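Local coordinates for protein arabinan endo-1,5-alpha-l-arabinosidase A (Cellvibrio cellulosa, PDB 1GYH) that cleaves alpha-1,5-linked L-arabinan, a plant cell-wall polysaccharide, releasing almost exclusively arabinotriose, by means of a five-bladed beta-propeller of glycoside hydrolase family 43, at residues V5-P10 and T29-K34; V11-G16 and Y20-G25. All coordinates share one frame; numbering follows the deposited sequence. Where two conformers were deposited one is given.

Contact 1. Residues V5-P10 and T29-K34; sequences VDVHDP and TIYSSK
In the N-terminal blade of the five-bladed propeller, the loop 5-10, which carries the probable substrate-binding Asp6 and the probable general base Asp9, meets Tyr31 of strand 29-33. Val5 CG2 lies over one face of the phenol ring, 4.5 Å from Tyr31 CZ, while Val7 CG1 approaches the same ring obliquely, 4.4 Å from Tyr31 CE1. The polar part of the contact runs through two waters. One water, in the plane of the ring at its edge, joins Tyr31 OH to Asp6 O, with 2.7 Å to each. The second donates to Asp6 OD1 at 2.7 Å and stands 3.0 Å from Tyr31 OH. The phenol oxygen is thus tied by water to both the backbone carbonyl and the carboxylate of Asp6; its direct approach to Asp6 O is 3.9 Å. With CG anti to its carbonyl carbon (chi1 -55°), the Tyr31 side chain extends toward the loop. Farther along, His8 ND1 donates to Asp9 OD2 (3.0 Å), meeting it 48° out of the carboxylate plane. Trp39 of strand 38-44 touches both Val5 and Tyr31, Leu21 of strand 18-23 packs on Val7, and strand 286-296 of another blade borders the loop through Leu286 and Leu289.

Contact 2. Residues V11-G16 and Y20-G25; sequences VMTREG and YLFSTG
Four backbone hydrogen bonds join Val11 and Thr13 to Phe22 and Tyr20, pairing strand 11-15 with strand 18-23 as the antiparallel beta hairpin that opens the N-terminal propeller blade. Val11 and Phe22 form one hydrogen-bonded pair, with Val11 N to Phe22 O at 3.2 Å and the return bond from Phe22 N to Val11 O. Thr13 and Tyr20 form the next, its shortest link being Tyr20 N to Thr13 O at 2.9 Å. Between them Met12 and Leu21 make a non-hydrogen-bonded pair, where CA-H...O contacts run from Met12 CA to Tyr20 O (3.2 Å) and from Leu21 CA to Val11 O. The short strand axes stand 157° apart, close to antiparallel.

The side chains divide between two faces. On the one bearing Val11, Thr13, Tyr20 and Phe22, Val11 CG2 rests 3.7 Å from Phe22 CB, and Val11 O lies in the plane of the Phe22 ring, at its edge. Thr13 CG2 comes obliquely to that ring, while its OG1 bonds to Gln71. Ile69 of strand 63-72, in the next sheet, packs against Val11, Thr13 and Phe22. The other face carries Met12 and Leu21, whose side chains meet at an angle, Met12 CG 3.9 Å from Leu21 CD1.

Near the turn, Glu15 has its CG anti to the backbone N (chi1 -179°) and an extended chain that brings Glu15 OE1 obliquely to within 4.2 Å of Tyr20 CE1, the carboxylate and ring planes 59° apart. Thr99 and Leu100 also hold this carboxylate, through OE2 and OE1 respectively. A water finishes the link, donating to Glu15 OE1 and lying 2.7 Å from Tyr20 OH.

From the N terminus the chain runs through loop 5-10 into strand 11-15, turns back along strand 18-23, and then reaches strand 29-33. Contact 2 closes the short hairpin turn between the first two strands. Contact 1 closes the longer loop from 5-10 to 29-34, which encloses that whole hairpin, so the two contacts nest without crossing. They are stitched together in the blade sheet, where Tyr31 N probably bonds to Leu21 O, and near the probable active site, where Asp9 OD2 and Thr24 OG1, 2.7 Å apart, probably share a hydrogen bond. Together they join the loop bearing Asp6 and Asp9 to three consecutive strands of the N-terminal blade.

Contact 1. Residues V5-P10 and T29-K34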
# COMPACT_ATOMS: atom_id res chain seq x y z
N VAL A 5 -15.34 -6.47 8.37
CA VAL A 5 -14.82 -6.74 7.07
C VAL A 5 -13.34 -7.16 7.04
O VAL A 5 -12.44 -6.53 7.64
CB VAL A 5 -15.28 -5.76 5.93
CG1 VAL A 5 -16.13 -4.59 6.35
CG2 VAL A 5 -14.24 -5.43 4.97
N ASP A 6 -13.10 -8.29 6.38
CA ASP A 6 -11.73 -8.81 6.21
C ASP A 6 -11.09 -8.32 4.93
O ASP A 6 -11.62 -8.54 3.82
CB ASP A 6 -11.67 -10.34 6.32
CG ASP A 6 -12.53 -11.05 5.28
OD1 ASP A 6 -13.75 -10.83 5.24
OD2 ASP A 6 -12.05 -11.84 4.45
N VAL A 7 -9.97 -7.62 5.11
CA VAL A 7 -9.16 -7.04 4.04
C VAL A 7 -7.68 -7.23 4.34
O VAL A 7 -7.28 -7.46 5.49
CB VAL A 7 -9.42 -5.50 3.87
CG1 VAL A 7 -10.86 -5.25 3.66
CG2 VAL A 7 -8.87 -4.65 5.08
N HIS A 8 -6.87 -7.11 3.30
CA HIS A 8 -5.41 -7.15 3.41
C HIS A 8 -4.89 -6.05 2.49
O HIS A 8 -5.27 -5.98 1.30
CB HIS A 8 -4.87 -8.55 2.96
CG HIS A 8 -3.63 -9.00 3.68
ND1 HIS A 8 -2.38 -8.96 3.09
CD2 HIS A 8 -3.45 -9.56 4.91
CE1 HIS A 8 -1.48 -9.45 3.93
NE2 HIS A 8 -2.10 -9.83 5.04
N ASP A 9 -4.02 -5.20 3.03
CA ASP A 9 -3.32 -4.18 2.24
C ASP A 9 -4.30 -3.10 1.72
O ASP A 9 -4.24 -2.75 0.56
CB ASP A 9 -2.48 -4.80 1.08
CG ASP A 9 -1.72 -6.06 1.51
OD1 ASP A 9 -1.05 -6.03 2.60
OD2 ASP A 9 -1.74 -7.13 0.83
N PRO A 10 -5.15 -2.53 2.58
CA PRO A 10 -6.25 -1.66 2.14
C PRO A 10 -5.85 -0.25 1.71
O PRO A 10 -4.90 0.34 2.23
CB PRO A 10 -7.16 -1.59 3.35
CG PRO A 10 -6.20 -1.61 4.48
CD PRO A 10 -5.15 -2.68 4.05
N THR A 29 -10.38 -6.88 -4.85
CA THR A 29 -11.73 -6.83 -4.29
C THR A 29 -12.08 -5.37 -3.97
O THR A 29 -11.28 -4.67 -3.37
CB THR A 29 -11.81 -7.65 -3.00
OG1 THR A 29 -11.28 -8.99 -3.17
CG2 THR A 29 -13.26 -7.86 -2.61
N ILE A 30 -13.27 -4.94 -4.40
CA ILE A 30 -13.78 -3.57 -4.19
C ILE A 30 -15.08 -3.57 -3.36
O ILE A 30 -16.01 -4.29 -3.68
CB ILE A 30 -14.04 -2.85 -5.50
CG1 ILE A 30 -12.88 -3.03 -6.49
CG2 ILE A 30 -14.33 -1.30 -5.21
CD1 ILE A 30 -13.17 -2.43 -7.97
N TYR A 31 -15.10 -2.75 -2.29
CA TYR A 31 -16.28 -2.47 -1.49
C TYR A 31 -16.67 -0.99 -1.54
O TYR A 31 -15.84 -0.14 -1.83
CB TYR A 31 -16.05 -2.81 -0.04
CG TYR A 31 -15.58 -4.20 0.22
CD1 TYR A 31 -14.23 -4.50 0.17
CD2 TYR A 31 -16.49 -5.23 0.51
CE1 TYR A 31 -13.76 -5.79 0.45
CE2 TYR A 31 -16.03 -6.54 0.79
CZ TYR A 31 -14.68 -6.81 0.73
OH TYR A 31 -14.22 -8.09 0.98
N SER A 32 -17.93 -0.73 -1.19
CA SER A 32 -18.50 0.65 -1.14
C SER A 32 -19.26 0.93 0.14
O SER A 32 -19.77 0.04 0.81
CB SER A 32 -19.39 0.96 -2.34
OG SER A 32 -20.58 0.20 -2.33
N SER A 33 -19.36 2.20 0.50
CA SER A 33 -19.97 2.56 1.76
C SER A 33 -20.38 4.04 1.79
O SER A 33 -19.70 4.89 1.22
CB SER A 33 -19.01 2.26 2.92
OG SER A 33 -19.51 2.74 4.15
N LYS A 34 -21.48 4.33 2.48
CA LYS A 34 -21.91 5.72 2.68
C LYS A 34 -21.28 6.37 3.92
O LYS A 34 -21.22 7.58 3.99
CB LYS A 34 -23.46 5.79 2.71
CG LYS A 34 -24.12 5.32 1.36
CD LYS A 34 -23.93 6.30 0.18
CE LYS A 34 -24.51 5.75 -1.12
NZ LYS A 34 -24.56 6.79 -2.16
O HOH W 1 -11.49 -8.23 1.10
O HOH W 2 -15.06 -9.07 3.72

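Contact 2. Residues V11-G16 and Y20-G25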
# COMPACT_ATOMS: atom_id res chain seq x y z
N VAL A 11 -6.58 0.22 0.70
CA VAL A 11 -6.57 1.62 0.28
C VAL A 11 -8.02 2.10 0.06
O VAL A 11 -8.96 1.29 -0.09
CB VAL A 11 -5.73 1.85 -0.97
CG1 VAL A 11 -4.23 1.58 -0.70
CG2 VAL A 11 -6.28 1.02 -2.17
N MET A 12 -8.21 3.42 0.03
CA MET A 12 -9.56 4.01 -0.03
C MET A 12 -9.55 5.30 -0.84
O MET A 12 -8.52 5.97 -0.96
CB MET A 12 -10.11 4.35 1.37
CG MET A 12 -10.48 3.17 2.26
SD MET A 12 -11.03 3.58 3.95
CE MET A 12 -12.36 4.62 3.65
N THR A 13 -10.73 5.63 -1.36
CA THR A 13 -11.01 6.91 -2.01
C THR A 13 -12.49 7.26 -1.94
O THR A 13 -13.32 6.42 -1.65
CB THR A 13 -10.46 6.90 -3.45
OG1 THR A 13 -10.12 8.23 -3.82
CG2 THR A 13 -11.45 6.38 -4.51
N ARG A 14 -12.83 8.50 -2.24
CA ARG A 14 -14.22 8.94 -2.24
C ARG A 14 -14.57 9.48 -3.61
O ARG A 14 -13.81 10.28 -4.18
CB ARG A 14 -14.46 10.03 -1.17
CG ARG A 14 -15.91 10.49 -1.07
CD ARG A 14 -16.32 11.45 0.10
NE ARG A 14 -17.70 11.16 0.59
CZ ARG A 14 -18.38 11.86 1.52
NH1 ARG A 14 -17.85 12.94 2.08
NH2 ARG A 14 -19.59 11.49 1.90
N GLU A 15 -15.71 9.04 -4.14
CA GLU A 15 -16.32 9.60 -5.34
C GLU A 15 -17.68 10.14 -4.99
O GLU A 15 -18.59 9.38 -4.62
CB GLU A 15 -16.47 8.53 -6.42
CG GLU A 15 -17.08 9.05 -7.75
CD GLU A 15 -17.28 7.99 -8.82
OE1 GLU A 15 -17.38 6.78 -8.51
OE2 GLU A 15 -17.32 8.37 -10.00
N GLY A 16 -17.86 11.46 -5.14
CA GLY A 16 -19.11 12.09 -4.72
C GLY A 16 -19.37 11.80 -3.24
O GLY A 16 -18.53 12.08 -2.40
N TYR A 20 -15.01 4.11 -1.29
CA TYR A 20 -14.63 2.83 -1.92
C TYR A 20 -13.39 2.31 -1.26
O TYR A 20 -12.46 3.10 -0.92
CB TYR A 20 -14.43 2.96 -3.43
CG TYR A 20 -15.72 3.20 -4.15
CD1 TYR A 20 -16.23 4.49 -4.28
CD2 TYR A 20 -16.49 2.14 -4.64
CE1 TYR A 20 -17.42 4.70 -4.91
CE2 TYR A 20 -17.70 2.36 -5.27
CZ TYR A 20 -18.17 3.63 -5.40
OH TYR A 20 -19.37 3.88 -6.00
N LEU A 21 -13.36 0.99 -1.07
CA LEU A 21 -12.29 0.30 -0.39
C LEU A 21 -11.77 -0.84 -1.30
O LEU A 21 -12.56 -1.60 -1.90
CB LEU A 21 -12.79 -0.27 0.92
CG LEU A 21 -11.98 -1.33 1.69
CD1 LEU A 21 -10.71 -0.76 2.34
CD2 LEU A 21 -12.85 -1.96 2.77
N PHE A 22 -10.46 -0.91 -1.43
CA PHE A 22 -9.78 -1.85 -2.32
C PHE A 22 -8.86 -2.72 -1.49
O PHE A 22 -8.07 -2.22 -0.68
CB PHE A 22 -8.97 -1.15 -3.42
CG PHE A 22 -9.75 -0.18 -4.25
CD1 PHE A 22 -10.18 1.05 -3.71
CD2 PHE A 22 -10.09 -0.49 -5.56
CE1 PHE A 22 -10.89 1.95 -4.49
CE2 PHE A 22 -10.86 0.41 -6.34
CZ PHE A 22 -11.25 1.64 -5.80
N SER A 23 -8.90 -4.03 -1.74
CA SER A 23 -8.12 -5.00 -0.99
C SER A 23 -7.41 -6.00 -1.93
O SER A 23 -7.90 -6.32 -3.03
CB SER A 23 -9.04 -5.77 -0.02
OG SER A 23 -8.37 -6.84 0.66
N THR A 24 -6.26 -6.47 -1.48
CA THR A 24 -5.69 -7.72 -2.00
C THR A 24 -6.78 -8.79 -2.09
O THR A 24 -7.61 -8.92 -1.21
CB THR A 24 -4.56 -8.18 -1.05
OG1 THR A 24 -3.43 -7.29 -1.21
CG2 THR A 24 -4.04 -9.63 -1.42
N GLY A 25 -6.79 -9.53 -3.19
CA GLY A 25 -7.79 -10.57 -3.41
C GLY A 25 -8.00 -10.87 -4.90
O GLY A 25 -7.39 -10.23 -5.76
O HOH W 3 -19.70 6.34 -7.11